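Local coordinates for protein Non-ribosomal peptide synthetase (Methanobrevibacter ruminantium, PDB 6VTJ) that probably carries a peptide as a thioester on its phosphopantetheine-bearing thiolation domain and releases it by reduction in the attached reductase domain, at residues L374-T379 with F386-N391; I316-L321 with D367-G372. All blocks are in the same frame, centred on the assembly; numbering follows the deposited sequence.

In the fold
Both contacts seat helix 366-376 on the sheet of the Rossmann-type reductase domain, contact 2 through an earlier turn of the helix and contact 1 through its last turn and the bend beyond. Their centres are about 7 Å apart. Strands 313-322 and 385-388 lie side by side and parallel: F386 O is 2.8 Å from R317 N, and C388 N is 2.8 Å from R317 O, both probable hydrogen bonds. The side chains pack as well, C388 CB lying 3.6 Å from I316 CG2. Contact 2 is near the bound 4'-phosphopantetheine, about 8 Å from the side chain of L321; none of the touching residues of contact 1 lines that pocket.

Contact 1: L374-T379 with F386-N391; sequences LALSKT and FHCMNN
L376 and F386 lie alongside each other with their side chains running antiparallel, the leucine over the ring, where a beta-alpha-beta crossover of the Rossmann-type domain turns from helix 366-376 back into strand 385-388. The two leucine methyls divide the work. L376 CD2 lies over one face of the F386 ring, 4.0 Å from its centroid and 24° off the normal, a CH-pi contact shifted toward the rim at F386 CD1. L376 CD1 reaches on to the strand, 3.9 Å from C388 SG. T379 faces F386 from across the contact, its OG1 set obliquely to the ring, 3.1 Å from F386 CZ. Helix 456-464 adds I461 and T458 against the same phenylalanine. Replacing F386 by an alanine is likely to leave L376 CD2 without its aromatic partner and open a gap between the strand and T379. The bend itself is a type I turn from L376 to T379. From it K378 reaches back to L374 O, with NZ above the carbonyl plane, and also forms a salt bridge with E150. With chi1 at 57°, T379 OG1 sits between its own backbone N and carbonyl carbon and turns back to the turn's first carbonyl. L376 O thus takes two bonds, from T379 N at 3.2 Å and, in the carbonyl plane, from T379 OG1 at 2.8 Å.

Contact 2: I316-L321 with D367-G372; sequences IRVGNL and DYVAKG
On the sheet of the Rossmann-type reductase domain, strand 313-322 runs past helix 366-376, and V318 and L321 both close on V369. The contact is wholly apolar and small, made by methyl groups, and no hydrogen bond crosses it. V318 and V369 point toward each other and meet nearly at right angles, V318 CG1 lying 3.8 Å from V369 CG1. The first torsion of V369 (176°) sets CG1 anti to the backbone N and CG2 anti to the carbonyl carbon, which sends CG1 toward V318 and CG2 toward L321. V369 CG2 meets L321 CD2 at 3.8 Å, while V369 CG1 stands 4.0 Å from that same leucine methyl, so L321 CD2 rests across both branches of the valine. The CB of L321 leaves the chain pointing neither at the helix nor away from it, and CD2 alone makes the approach. In sequence the connection from strand to helix includes helices 338-349 and 354-358 before strand 360-365, which pairs parallel with 313-322 and leads straight into helix 366-376. The strand is interrupted near G319, whose phi and psi of -115° and -117° would be awkward for a residue with a side chain. Within this break the CB of N320 points away from the helix, and its backbone N is held by D362 OD2. Ahead of V369 on the helix, D367 OD1 accepts a hydrogen bond from Y325 N. L138 of helix 137-149 and W469 also pack on V369. I256 of strand 252-258 packs on V318, whose CG1 lies 3.9 Å from C388 O.

Contact 1: L374-T379 with F386-N391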
ATOM      1  N   LEU A 374      -4.623  14.426  -9.042  1.00 23.37           N
ATOM      2  CA  LEU A 374      -4.974  15.178 -10.236  1.00 26.05           C
ATOM      3  C   LEU A 374      -4.270  16.528 -10.274  1.00 24.74           C
ATOM      4  O   LEU A 374      -3.866  16.985 -11.348  1.00 27.46           O
ATOM      5  CB  LEU A 374      -6.487  15.351 -10.313  1.00 27.02           C
ATOM      6  CG  LEU A 374      -7.218  14.049 -10.603  1.00 26.38           C
ATOM      7  CD1 LEU A 374      -8.696  14.332 -10.867  1.00 31.69           C
ATOM      8  CD2 LEU A 374      -6.585  13.310 -11.780  1.00 25.79           C
ATOM      9  N   ALA A 375      -4.102  17.186  -9.118  1.00 26.24           N
ATOM     10  CA  ALA A 375      -3.411  18.483  -9.122  1.00 22.29           C
ATOM     11  C   ALA A 375      -1.929  18.321  -9.413  1.00 23.95           C
ATOM     12  O   ALA A 375      -1.355  19.073 -10.206  1.00 25.31           O
ATOM     13  CB  ALA A 375      -3.609  19.209  -7.785  1.00 21.44           C
ATOM     14  N   LEU A 376      -1.276  17.362  -8.751  1.00 23.35           N
ATOM     15  CA  LEU A 376       0.157  17.192  -8.927  1.00 24.06           C
ATOM     16  C   LEU A 376       0.506  16.703 -10.323  1.00 26.86           C
ATOM     17  O   LEU A 376       1.626  16.945 -10.781  1.00 24.64           O
ATOM     18  CB  LEU A 376       0.707  16.243  -7.859  1.00 22.52           C
ATOM     19  CG  LEU A 376       0.542  16.817  -6.443  1.00 23.96           C
ATOM     20  CD1 LEU A 376       0.800  15.770  -5.354  1.00 22.89           C
ATOM     21  CD2 LEU A 376       1.426  18.052  -6.234  1.00 25.35           C
ATOM     22  N   SER A 377      -0.433  16.051 -11.027  1.00 26.40           N
ATOM     23  CA  SER A 377      -0.136  15.601 -12.382  1.00 23.43           C
ATOM     24  C   SER A 377       0.091  16.771 -13.344  1.00 24.88           C
ATOM     25  O   SER A 377       0.704  16.572 -14.397  1.00 26.59           O
ATOM     26  CB  SER A 377      -1.267  14.696 -12.882  1.00 27.64           C
ATOM     27  OG  SER A 377      -1.412  13.551 -12.024  1.00 30.77           O
ATOM     28  N   LYS A 378      -0.354  17.985 -12.994  1.00 27.62           N
ATOM     29  CA  LYS A 378      -0.209  19.163 -13.851  1.00 28.33           C
ATOM     30  C   LYS A 378       1.035  20.009 -13.543  1.00 30.58           C
ATOM     31  O   LYS A 378       1.238  21.042 -14.196  1.00 33.62           O
ATOM     32  CB  LYS A 378      -1.454  20.057 -13.744  1.00 33.68           C
ATOM     33  CG  LYS A 378      -2.830  19.390 -13.984  1.00 29.53           C
ATOM     34  CD  LYS A 378      -3.921  20.473 -13.828  1.00 39.59           C
ATOM     35  CE  LYS A 378      -5.348  19.957 -13.948  1.00 40.34           C
ATOM     36  NZ  LYS A 378      -5.766  19.262 -12.706  1.00 41.77           N
ATOM     37  N   THR A 379       1.871  19.605 -12.577  1.00 27.86           N
ATOM     38  CA  THR A 379       3.070  20.365 -12.220  1.00 27.13           C
ATOM     39  C   THR A 379       4.098  20.342 -13.368  1.00 30.26           C
ATOM     40  O   THR A 379       4.010  19.505 -14.269  1.00 29.08           O
ATOM     41  CB  THR A 379       3.678  19.803 -10.933  1.00 25.10           C
ATOM     42  OG1 THR A 379       3.966  18.409 -11.085  1.00 26.64           O
ATOM     43  CG2 THR A 379       2.713  20.013  -9.723  1.00 23.21           C
ATOM     44  N   PHE A 386       6.528  13.441  -5.513  1.00 25.51           N
ATOM     45  CA  PHE A 386       5.741  14.131  -4.505  1.00 24.29           C
ATOM     46  C   PHE A 386       5.400  13.189  -3.359  1.00 27.23           C
ATOM     47  O   PHE A 386       5.354  11.964  -3.531  1.00 24.76           O
ATOM     48  CB  PHE A 386       4.474  14.700  -5.106  1.00 25.35           C
ATOM     49  CG  PHE A 386       4.721  15.595  -6.275  1.00 26.50           C
ATOM     50  CD1 PHE A 386       4.986  16.944  -6.086  1.00 26.46           C
ATOM     51  CD2 PHE A 386       4.693  15.090  -7.559  1.00 26.94           C
ATOM     52  CE1 PHE A 386       5.215  17.764  -7.168  1.00 29.71           C
ATOM     53  CE2 PHE A 386       4.936  15.913  -8.650  1.00 25.99           C
ATOM     54  CZ  PHE A 386       5.191  17.245  -8.451  1.00 28.21           C
ATOM     55  N   HIS A 387       5.198  13.786  -2.181  1.00 24.52           N
ATOM     56  CA  HIS A 387       4.771  13.110  -0.959  1.00 22.71           C
ATOM     57  C   HIS A 387       3.344  13.562  -0.655  1.00 26.97           C
ATOM     58  O   HIS A 387       3.112  14.516   0.094  1.00 25.29           O
ATOM     59  CB  HIS A 387       5.734  13.411   0.170  1.00 24.72           C
ATOM     60  CG  HIS A 387       7.074  12.769  -0.024  1.00 26.19           C
ATOM     61  ND1 HIS A 387       8.131  12.959   0.839  1.00 26.69           N
ATOM     62  CD2 HIS A 387       7.520  11.925  -0.984  1.00 25.57           C
ATOM     63  CE1 HIS A 387       9.171  12.263   0.416  1.00 25.47           C
ATOM     64  NE2 HIS A 387       8.826  11.628  -0.690  1.00 25.52           N
ATOM     65  N   CYS A 388       2.380  12.860  -1.246  1.00 25.06           N
ATOM     66  CA  CYS A 388       0.997  13.314  -1.269  1.00 26.30           C
ATOM     67  C   CYS A 388       0.241  12.608  -0.143  1.00 26.87           C
ATOM     68  O   CYS A 388      -0.391  11.574  -0.352  1.00 27.59           O
ATOM     69  CB  CYS A 388       0.393  13.043  -2.641  1.00 21.00           C
ATOM     70  SG  CYS A 388      -1.281  13.672  -2.867  1.00 28.58           S
ATOM     71  N   MET A 389       0.302  13.187   1.052  1.00 25.77           N
ATOM     72  CA  MET A 389      -0.340  12.636   2.230  1.00 24.32           C
ATOM     73  C   MET A 389      -0.710  13.765   3.176  1.00 27.28           C
ATOM     74  O   MET A 389      -0.064  14.820   3.200  1.00 27.64           O
ATOM     75  CB  MET A 389       0.559  11.615   2.947  1.00 29.10           C
ATOM     76  CG  MET A 389       1.985  12.084   3.213  1.00 32.72           C
ATOM     77  SD  MET A 389       3.099  10.672   3.509  1.00 40.01           S
ATOM     78  CE  MET A 389       2.633  10.200   5.179  1.00 32.70           C
ATOM     79  N   ASN A 390      -1.758  13.521   3.965  1.00 25.53           N
ATOM     80  CA  ASN A 390      -2.280  14.490   4.919  1.00 24.55           C
ATOM     81  C   ASN A 390      -1.218  14.922   5.924  1.00 26.11           C
ATOM     82  O   ASN A 390      -0.763  14.114   6.740  1.00 28.23           O
ATOM     83  CB  ASN A 390      -3.490  13.904   5.635  1.00 24.76           C
ATOM     84  CG  ASN A 390      -4.340  14.966   6.278  1.00 26.85           C
ATOM     85  OD1 ASN A 390      -3.820  15.927   6.811  1.00 26.82           O
ATOM     86  ND2 ASN A 390      -5.658  14.807   6.215  1.00 30.44           N
ATOM     87  N   ASN A 391      -0.800  16.184   5.870  1.00 24.02           N
ATOM     88  CA  ASN A 391       0.292  16.639   6.714  1.00 28.73           C
ATOM     89  C   ASN A 391      -0.141  16.924   8.150  1.00 27.43           C
ATOM     90  O   ASN A 391       0.722  17.123   9.010  1.00 26.92           O
ATOM     91  CB  ASN A 391       0.969  17.876   6.101  1.00 28.16           C
ATOM     92  CG  ASN A 391       0.028  19.055   5.957  1.00 28.14           C
ATOM     93  OD1 ASN A 391      -0.987  18.976   5.273  1.00 28.54           O
ATOM     94  ND2 ASN A 391       0.392  20.171   6.563  1.00 30.26           N
TER

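Contact 2: I316-L321 with D367-G372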
ATOM      1  N   ILE A 316       4.091   9.877  -7.434  1.00 24.13           N
ATOM      2  CA  ILE A 316       3.289  10.446  -6.362  1.00 28.27           C
ATOM      3  C   ILE A 316       3.249   9.395  -5.258  1.00 23.83           C
ATOM      4  O   ILE A 316       2.477   8.434  -5.337  1.00 27.74           O
ATOM      5  CB  ILE A 316       1.878  10.823  -6.852  1.00 22.47           C
ATOM      6  CG1 ILE A 316       1.951  11.934  -7.918  1.00 25.39           C
ATOM      7  CG2 ILE A 316       0.980  11.249  -5.685  1.00 26.62           C
ATOM      8  CD1 ILE A 316       0.558  12.393  -8.404  1.00 28.76           C
ATOM      9  N   ARG A 317       4.076   9.559  -4.224  1.00 24.39           N
ATOM     10  CA  ARG A 317       4.043   8.655  -3.074  1.00 28.34           C
ATOM     11  C   ARG A 317       2.858   8.980  -2.165  1.00 25.90           C
ATOM     12  O   ARG A 317       2.746  10.102  -1.654  1.00 27.04           O
ATOM     13  CB  ARG A 317       5.352   8.746  -2.292  1.00 25.25           C
ATOM     14  CG  ARG A 317       6.554   8.314  -3.103  1.00 26.21           C
ATOM     15  CD  ARG A 317       7.853   8.659  -2.410  1.00 25.57           C
ATOM     16  NE  ARG A 317       8.989   8.140  -3.162  1.00 25.48           N
ATOM     17  CZ  ARG A 317      10.213   8.640  -3.099  1.00 28.32           C
ATOM     18  NH1 ARG A 317      10.461   9.687  -2.307  1.00 26.77           N
ATOM     19  NH2 ARG A 317      11.190   8.087  -3.820  1.00 27.38           N
ATOM     20  N   VAL A 318       1.985   8.007  -1.938  1.00 26.08           N
ATOM     21  CA  VAL A 318       0.845   8.204  -1.049  1.00 28.91           C
ATOM     22  C   VAL A 318       1.082   7.437   0.250  1.00 29.62           C
ATOM     23  O   VAL A 318       2.007   6.626   0.370  1.00 32.02           O
ATOM     24  CB  VAL A 318      -0.502   7.821  -1.713  1.00 29.84           C
ATOM     25  CG1 VAL A 318      -0.765   8.728  -2.933  1.00 24.22           C
ATOM     26  CG2 VAL A 318      -0.565   6.333  -2.082  1.00 26.01           C
ATOM     27  N   GLY A 319       0.253   7.731   1.244  1.00 27.71           N
ATOM     28  CA  GLY A 319       0.487   7.203   2.568  1.00 26.94           C
ATOM     29  C   GLY A 319      -0.583   6.243   3.041  1.00 28.29           C
ATOM     30  O   GLY A 319      -0.783   5.184   2.443  1.00 29.71           O
ATOM     31  N   ASN A 320      -1.279   6.623   4.110  1.00 28.53           N
ATOM     32  CA  ASN A 320      -2.293   5.794   4.768  1.00 29.01           C
ATOM     33  C   ASN A 320      -3.657   6.152   4.178  1.00 29.10           C
ATOM     34  O   ASN A 320      -4.330   7.082   4.635  1.00 26.09           O
ATOM     35  CB  ASN A 320      -2.231   6.025   6.277  1.00 26.64           C
ATOM     36  CG  ASN A 320      -3.252   5.198   7.065  1.00 28.76           C
ATOM     37  OD1 ASN A 320      -3.612   4.081   6.689  1.00 28.01           O
ATOM     38  ND2 ASN A 320      -3.701   5.750   8.180  1.00 26.04           N
ATOM     39  N   LEU A 321      -4.082   5.383   3.166  1.00 26.65           N
ATOM     40  CA  LEU A 321      -5.280   5.684   2.382  1.00 25.77           C
ATOM     41  C   LEU A 321      -6.534   5.361   3.190  1.00 26.33           C
ATOM     42  O   LEU A 321      -6.872   4.185   3.380  1.00 27.10           O
ATOM     43  CB  LEU A 321      -5.269   4.902   1.071  1.00 23.41           C
ATOM     44  CG  LEU A 321      -4.106   5.202   0.126  1.00 22.85           C
ATOM     45  CD1 LEU A 321      -4.292   4.466  -1.177  1.00 27.60           C
ATOM     46  CD2 LEU A 321      -3.967   6.701  -0.129  1.00 22.80           C
ATOM     47  N   ASP A 367     -10.758  10.819  -1.019  1.00 27.78           N
ATOM     48  CA  ASP A 367     -11.232  11.804  -1.989  1.00 30.18           C
ATOM     49  C   ASP A 367     -10.217  12.928  -2.138  1.00 27.85           C
ATOM     50  O   ASP A 367      -9.968  13.411  -3.248  1.00 26.72           O
ATOM     51  CB  ASP A 367     -12.634  12.346  -1.619  1.00 24.63           C
ATOM     52  CG  ASP A 367     -12.827  12.638  -0.122  1.00 30.85           C
ATOM     53  OD1 ASP A 367     -11.967  12.298   0.722  1.00 29.81           O
ATOM     54  OD2 ASP A 367     -13.892  13.201   0.224  1.00 31.03           O
ATOM     55  N   TYR A 368      -9.549  13.289  -1.043  1.00 24.33           N
ATOM     56  CA  TYR A 368      -8.502  14.286  -1.152  1.00 24.69           C
ATOM     57  C   TYR A 368      -7.205  13.710  -1.720  1.00 26.51           C
ATOM     58  O   TYR A 368      -6.485  14.435  -2.414  1.00 24.35           O
ATOM     59  CB  TYR A 368      -8.308  14.967   0.200  1.00 22.49           C
ATOM     60  CG  TYR A 368      -9.371  16.019   0.392  1.00 28.57           C
ATOM     61  CD1 TYR A 368     -10.666  15.662   0.741  1.00 29.03           C
ATOM     62  CD2 TYR A 368      -9.093  17.371   0.185  1.00 31.19           C
ATOM     63  CE1 TYR A 368     -11.643  16.612   0.895  1.00 31.73           C
ATOM     64  CE2 TYR A 368     -10.073  18.333   0.336  1.00 33.28           C
ATOM     65  CZ  TYR A 368     -11.342  17.949   0.687  1.00 35.89           C
ATOM     66  OH  TYR A 368     -12.314  18.900   0.833  1.00 39.69           O
ATOM     67  N   VAL A 369      -6.906  12.416  -1.503  1.00 23.53           N
ATOM     68  CA  VAL A 369      -5.777  11.818  -2.216  1.00 21.41           C
ATOM     69  C   VAL A 369      -5.986  11.947  -3.715  1.00 23.70           C
ATOM     70  O   VAL A 369      -5.077  12.346  -4.453  1.00 23.86           O
ATOM     71  CB  VAL A 369      -5.571  10.346  -1.823  1.00 25.33           C
ATOM     72  CG1 VAL A 369      -4.447   9.752  -2.655  1.00 21.55           C
ATOM     73  CG2 VAL A 369      -5.239  10.226  -0.356  1.00 26.74           C
ATOM     74  N   ALA A 370      -7.194  11.618  -4.188  1.00 24.14           N
ATOM     75  CA  ALA A 370      -7.441  11.669  -5.633  1.00 29.63           C
ATOM     76  C   ALA A 370      -7.376  13.105  -6.170  1.00 27.28           C
ATOM     77  O   ALA A 370      -6.801  13.349  -7.247  1.00 27.38           O
ATOM     78  CB  ALA A 370      -8.794  11.028  -5.956  1.00 27.07           C
ATOM     79  N   LYS A 371      -7.962  14.063  -5.443  1.00 25.04           N
ATOM     80  CA  LYS A 371      -7.812  15.467  -5.833  1.00 29.93           C
ATOM     81  C   LYS A 371      -6.343  15.870  -5.923  1.00 25.29           C
ATOM     82  O   LYS A 371      -5.936  16.552  -6.869  1.00 27.82           O
ATOM     83  CB  LYS A 371      -8.528  16.384  -4.845  1.00 25.51           C
ATOM     84  CG  LYS A 371     -10.037  16.299  -4.865  1.00 32.71           C
ATOM     85  CD  LYS A 371     -10.621  17.401  -4.009  1.00 35.10           C
ATOM     86  CE  LYS A 371     -12.012  17.061  -3.513  1.00 48.22           C
ATOM     87  NZ  LYS A 371     -12.558  18.199  -2.705  1.00 47.98           N
ATOM     88  N   GLY A 372      -5.536  15.469  -4.944  1.00 22.71           N
ATOM     89  CA  GLY A 372      -4.135  15.842  -4.959  1.00 25.93           C
ATOM     90  C   GLY A 372      -3.348  15.177  -6.070  1.00 25.92           C
ATOM     91  O   GLY A 372      -2.389  15.761  -6.588  1.00 25.38           O
TER